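Nitrate regulatory protein (Klebsiella oxytoca, PDB 4AKK) senses nitrate and nitrite and, in response, binds the nasF operon leader RNA at its factor-independent terminator to bring about transcription antitermination. Local coordinates at residues S122-C125 with W126-C130; A139-R142 with K143-D147. One frame throughout, in Å; residues are numbered along the deposited sequence.

Contact 1. Residues S122-C125 with W126-C130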
loop_
_atom_site.group_PDB
_atom_site.type_symbol
_atom_site.label_atom_id
_atom_site.label_comp_id
_atom_site.label_asym_id
_atom_site.label_seq_id
_atom_site.Cartn_x
_atom_site.Cartn_y
_atom_site.Cartn_z
ATOM N N SER A 122 -2.654 -1.452 -20.637
ATOM C CA SER A 122 -1.849 -0.274 -20.909
ATOM C C SER A 122 -0.675 -0.154 -19.933
ATOM O O SER A 122 0.446 0.127 -20.335
ATOM C CB SER A 122 -2.721 0.985 -20.856
ATOM O OG SER A 122 -1.942 2.144 -21.105
ATOM N N ALA A 123 -0.931 -0.371 -18.650
ATOM C CA ALA A 123 0.143 -0.271 -17.669
ATOM C C ALA A 123 1.227 -1.343 -17.878
ATOM O O ALA A 123 2.418 -1.061 -17.742
ATOM C CB ALA A 123 -0.428 -0.326 -16.258
ATOM N N LEU A 124 0.828 -2.563 -18.231
ATOM C CA LEU A 124 1.804 -3.625 -18.507
ATOM C C LEU A 124 2.660 -3.280 -19.720
ATOM O O LEU A 124 3.876 -3.488 -19.727
ATOM C CB LEU A 124 1.117 -4.982 -18.710
ATOM C CG LEU A 124 2.080 -6.162 -18.861
ATOM C CD1 LEU A 124 2.912 -6.342 -17.585
ATOM C CD2 LEU A 124 1.317 -7.445 -19.201
ATOM N N CYS A 125 2.022 -2.740 -20.748
ATOM C CA CYS A 125 2.757 -2.230 -21.900
ATOM C C CYS A 125 3.831 -1.225 -21.504
ATOM O O CYS A 125 4.964 -1.281 -22.008
ATOM C CB CYS A 125 1.809 -1.594 -22.907
ATOM S SG CYS A 125 0.662 -2.767 -23.670
ATOM N N TRP A 126 3.477 -0.292 -20.622
ATOM C CA TRP A 126 4.446 0.710 -20.170
ATOM C C TRP A 126 5.626 0.066 -19.424
ATOM O O TRP A 126 6.778 0.434 -19.641
ATOM C CB TRP A 126 3.774 1.771 -19.295
ATOM C CG TRP A 126 3.193 2.925 -20.064
ATOM C CD1 TRP A 126 1.976 2.969 -20.684
ATOM C CD2 TRP A 126 3.797 4.209 -20.276
ATOM N NE1 TRP A 126 1.786 4.198 -21.272
ATOM C CE2 TRP A 126 2.888 4.978 -21.036
ATOM C CE3 TRP A 126 5.015 4.784 -19.897
ATOM C CZ2 TRP A 126 3.160 6.296 -21.427
ATOM C CZ3 TRP A 126 5.282 6.095 -20.285
ATOM C CH2 TRP A 126 4.357 6.832 -21.041
ATOM N N ARG A 127 5.333 -0.893 -18.551
ATOM C CA ARG A 127 6.386 -1.563 -17.795
ATOM C C ARG A 127 7.329 -2.283 -18.745
ATOM O O ARG A 127 8.551 -2.187 -18.631
ATOM C CB ARG A 127 5.794 -2.571 -16.808
ATOM C CG ARG A 127 5.052 -1.952 -15.638
ATOM C CD ARG A 127 5.977 -1.188 -14.693
ATOM N NE ARG A 127 5.252 -0.724 -13.508
ATOM C CZ ARG A 127 5.749 0.103 -12.590
ATOM N NH1 ARG A 127 6.986 0.573 -12.709
ATOM N NH2 ARG A 127 5.002 0.472 -11.556
ATOM N N ILE A 128 6.744 -3.011 -19.691
ATOM C CA ILE A 128 7.511 -3.752 -20.680
ATOM C C ILE A 128 8.340 -2.816 -21.572
ATOM O O ILE A 128 9.511 -3.077 -21.829
ATOM C CB ILE A 128 6.583 -4.659 -21.519
ATOM C CG1 ILE A 128 6.019 -5.783 -20.638
ATOM C CG2 ILE A 128 7.328 -5.249 -22.716
ATOM C CD1 ILE A 128 4.798 -6.456 -21.208
ATOM N N ALA A 129 7.743 -1.721 -22.033
ATOM C CA ALA A 129 8.487 -0.761 -22.853
ATOM C C ALA A 129 9.702 -0.239 -22.099
ATOM O O ALA A 129 10.788 -0.138 -22.653
ATOM C CB ALA A 129 7.594 0.403 -23.300
ATOM N N CYS A 130 9.505 0.088 -20.828
ATOM C CA CYS A 130 10.581 0.614 -19.991
ATOM C C CYS A 130 11.730 -0.387 -19.890
ATOM O O CYS A 130 12.885 -0.046 -20.143
ATOM C CB CYS A 130 10.032 0.926 -18.600
ATOM S SG CYS A 130 11.022 2.043 -17.590
HETATM O O HOH W 1 -1.221 4.659 -22.294
#
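Trp-126 and Ser-122 meet one turn apart on helix 122-134, and the tryptophan side chain can be followed outward from the backbone. Trp-126 CB lies 3.5 Å from Ala-123 O. With chi1 at -88° the indole stands out from the helix and turns its CD1-NE1 edge back toward Ser-122, bringing Trp-126 CD1 to 3.2 Å from Ser-122 O, at the ring edge and in its plane. Ser-122 O also accepts the Trp-126 backbone N-H at 3.1 Å. Farther along the edge, Trp-126 NE1 donates to a water at 3.2 Å, also in the ring plane. The water lies 2.9 Å from Ser-122 OG, bridging hydroxyl and indole. A chi1 of 179° lays the Ser-122 hydroxyl beside its own carbonyl carbon, on the indole's side of the helix; OG also makes a weak hydrogen bond to Ala-45 O of the second subunit.

On another side of the helix, Leu-124 CG lies 3.6 Å from Ile-128 CD1, while Leu-124 O receives the Ile-128 N-H at 2.9 Å in a nearly straight bond (169°). These are i to i+4 pairings of a regular alpha-helix.

The helix lies at the subunit interface. The indole makes an edge-to-face contact with Phe-42 of the second subunit, whose Trp-41 packs on Ile-128. Leu-124 faces helix 169-173 of its own chain, touching Ile-169, Gln-172 and Leu-173.

Contact 2. Residues A139-R142 with K143-D147. With EDO (1,2-ethanediol), chain E.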
loop_
_atom_site.group_PDB
_atom_site.type_symbol
_atom_site.label_atom_id
_atom_site.label_comp_id
_atom_site.label_asym_id
_atom_site.label_seq_id
_atom_site.Cartn_x
_atom_site.Cartn_y
_atom_site.Cartn_z
ATOM N N ALA A 139 25.191 -3.678 -24.642
ATOM C CA ALA A 139 26.386 -3.711 -25.480
ATOM C C ALA A 139 27.375 -2.602 -25.101
ATOM O O ALA A 139 28.558 -2.860 -24.900
ATOM C CB ALA A 139 26.018 -3.630 -26.954
ATOM N N ALA A 140 26.883 -1.374 -24.992
ATOM C CA ALA A 140 27.733 -0.243 -24.623
ATOM C C ALA A 140 28.350 -0.427 -23.236
ATOM O O ALA A 140 29.538 -0.158 -23.029
ATOM C CB ALA A 140 26.949 1.045 -24.682
ATOM N N LEU A 141 27.536 -0.890 -22.292
ATOM C CA LEU A 141 27.995 -1.106 -20.925
ATOM C C LEU A 141 29.123 -2.134 -20.873
ATOM O O LEU A 141 30.122 -1.936 -20.184
ATOM C CB LEU A 141 26.828 -1.546 -20.037
ATOM C CG LEU A 141 27.115 -2.055 -18.621
ATOM C CD1 LEU A 141 27.821 -0.975 -17.802
ATOM C CD2 LEU A 141 25.806 -2.494 -17.947
ATOM N N ARG A 142 28.956 -3.228 -21.601
ATOM C CA ARG A 142 29.964 -4.289 -21.615
ATOM C C ARG A 142 31.306 -3.812 -22.159
ATOM O O ARG A 142 32.364 -4.127 -21.604
ATOM C CB ARG A 142 29.467 -5.490 -22.419
ATOM C CG ARG A 142 28.363 -6.250 -21.717
ATOM C CD ARG A 142 27.490 -6.988 -22.698
ATOM N NE ARG A 142 26.667 -7.981 -22.015
ATOM C CZ ARG A 142 25.751 -8.726 -22.618
ATOM N NH1 ARG A 142 25.537 -8.591 -23.921
ATOM N NH2 ARG A 142 25.060 -9.609 -21.918
ATOM N N LYS A 143 31.262 -3.051 -23.246
ATOM C CA LYS A 143 32.485 -2.501 -23.815
ATOM C C LYS A 143 33.237 -1.673 -22.772
ATOM O O LYS A 143 34.442 -1.832 -22.587
ATOM C CB LYS A 143 32.185 -1.655 -25.052
ATOM C CG LYS A 143 33.446 -1.117 -25.713
ATOM C CD LYS A 143 33.160 -0.471 -27.059
ATOM C CE LYS A 143 34.447 0.049 -27.695
ATOM N NZ LYS A 143 34.165 1.021 -28.788
ATOM N N ARG A 144 32.522 -0.807 -22.068
ATOM C CA ARG A 144 33.165 -0.011 -21.031
ATOM C C ARG A 144 33.690 -0.894 -19.929
ATOM O O ARG A 144 34.759 -0.627 -19.390
ATOM C CB ARG A 144 32.217 1.042 -20.458
ATOM C CG ARG A 144 32.058 2.233 -21.378
ATOM C CD ARG A 144 31.386 3.405 -20.706
ATOM N NE ARG A 144 31.248 4.504 -21.656
ATOM C CZ ARG A 144 32.218 5.362 -21.949
ATOM N NH1 ARG A 144 33.400 5.265 -21.346
ATOM N NH2 ARG A 144 32.003 6.323 -22.838
ATOM N N VAL A 145 32.939 -1.937 -19.582
ATOM C CA VAL A 145 33.402 -2.864 -18.561
ATOM C C VAL A 145 34.717 -3.509 -19.014
ATOM O O VAL A 145 35.708 -3.510 -18.268
ATOM C CB VAL A 145 32.345 -3.945 -18.212
ATOM C CG1 VAL A 145 32.994 -5.093 -17.443
ATOM C CG2 VAL A 145 31.206 -3.334 -17.405
ATOM N N ARG A 146 34.739 -4.030 -20.241
ATOM C CA ARG A 146 35.971 -4.633 -20.775
ATOM C C ARG A 146 37.143 -3.660 -20.762
ATOM O O ARG A 146 38.220 -3.974 -20.252
ATOM C CB ARG A 146 35.779 -5.128 -22.205
ATOM C CG ARG A 146 34.622 -6.067 -22.370
ATOM C CD ARG A 146 34.687 -6.767 -23.707
ATOM N NE ARG A 146 33.346 -7.016 -24.217
ATOM C CZ ARG A 146 32.779 -6.296 -25.175
ATOM N NH1 ARG A 146 33.453 -5.295 -25.737
ATOM N NH2 ARG A 146 31.549 -6.584 -25.578
ATOM N N ASP A 147 36.923 -2.479 -21.329
ATOM C CA ASP A 147 37.962 -1.461 -21.425
ATOM C C ASP A 147 38.238 -0.838 -20.064
ATOM O O ASP A 147 39.132 -0.011 -19.923
ATOM C CB ASP A 147 37.549 -0.376 -22.423
ATOM C CG ASP A 147 37.206 -0.946 -23.788
ATOM O OD1 ASP A 147 37.580 -2.107 -24.036
ATOM O OD2 ASP A 147 36.571 -0.246 -24.608
HETATM C C1 EDO E . 23.057 -7.517 -25.847
HETATM O O1 EDO E . 22.339 -8.754 -25.958
HETATM C C2 EDO E . 22.186 -6.346 -26.294
HETATM O O2 EDO E . 23.022 -5.212 -26.587
HETATM O O HOH W 2 29.674 -4.848 -26.387
#
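Arg-142 and Arg-146 stand one turn apart on the short alpha-helix 138-147, part of the all-helical NIT nitrate-sensing region. The compact side of the helix is formed by Leu-141 and Val-145, with Leu-141 CD1 4.1 Å from Val-145 CG2. Leu-141 O lies 3.3 Å from Val-145 CG2 and takes the Val-145 N-H at 2.9 Å. Both side chains rest on helix 152-167, through Phe-159 and Ala-155 among others.

Arg-142 belongs to the well-held part as well. Its chain runs extended from CG to NE, carrying the guanidinium to helix 92-117, where NH1 forms a salt bridge with Asp-103, while NE pairs with Glu-76. The two carboxylates probably balance its charge and fix the rotation of the group. An ethanediol, probably from the crystallisation liquor, lies beside NH1 and accepts a weak hydrogen bond from Ala-139 N.

The solvent side is looser. Lys-143 stretches away from the preceding turn, whereas Arg-146 folds back over the helix, its chain bent at chi3 (-147°). Arg-146 N donates to Arg-142 O at 2.7 Å, nearly straight (172°). One face of the Arg-146 guanidinium lies above the Arg-142 peptide, with Arg-142 C 4.2 Å from the plane and over the group's centre. A water also ties the Arg-146 guanidinium to Ala-139, accepting from Arg-146 NH2 at 2.7 Å and donating to Ala-139 O, also at 2.7 Å.

Contacts 1 and 2 lie on consecutive helices, 122-134 and 138-147, within the nitrate-sensing region, with centres about 27 Å apart. Contact 1 is largely buried, between its own chain and the second subunit, and its side chains are mainly apolar or neutral. Contact 2 is only partly buried, meets no other protein chain of the assembly, and carries four basic side chains. Each pairs a leucine with a branched aliphatic residue four positions on: in contact 2 both rest on helix 152-167, whereas in contact 1 the leucine packs on helix 169-173 and the isoleucine on the second subunit. The bridging water joins two side chains in contact 1, a guanidinium and a backbone carbonyl in contact 2.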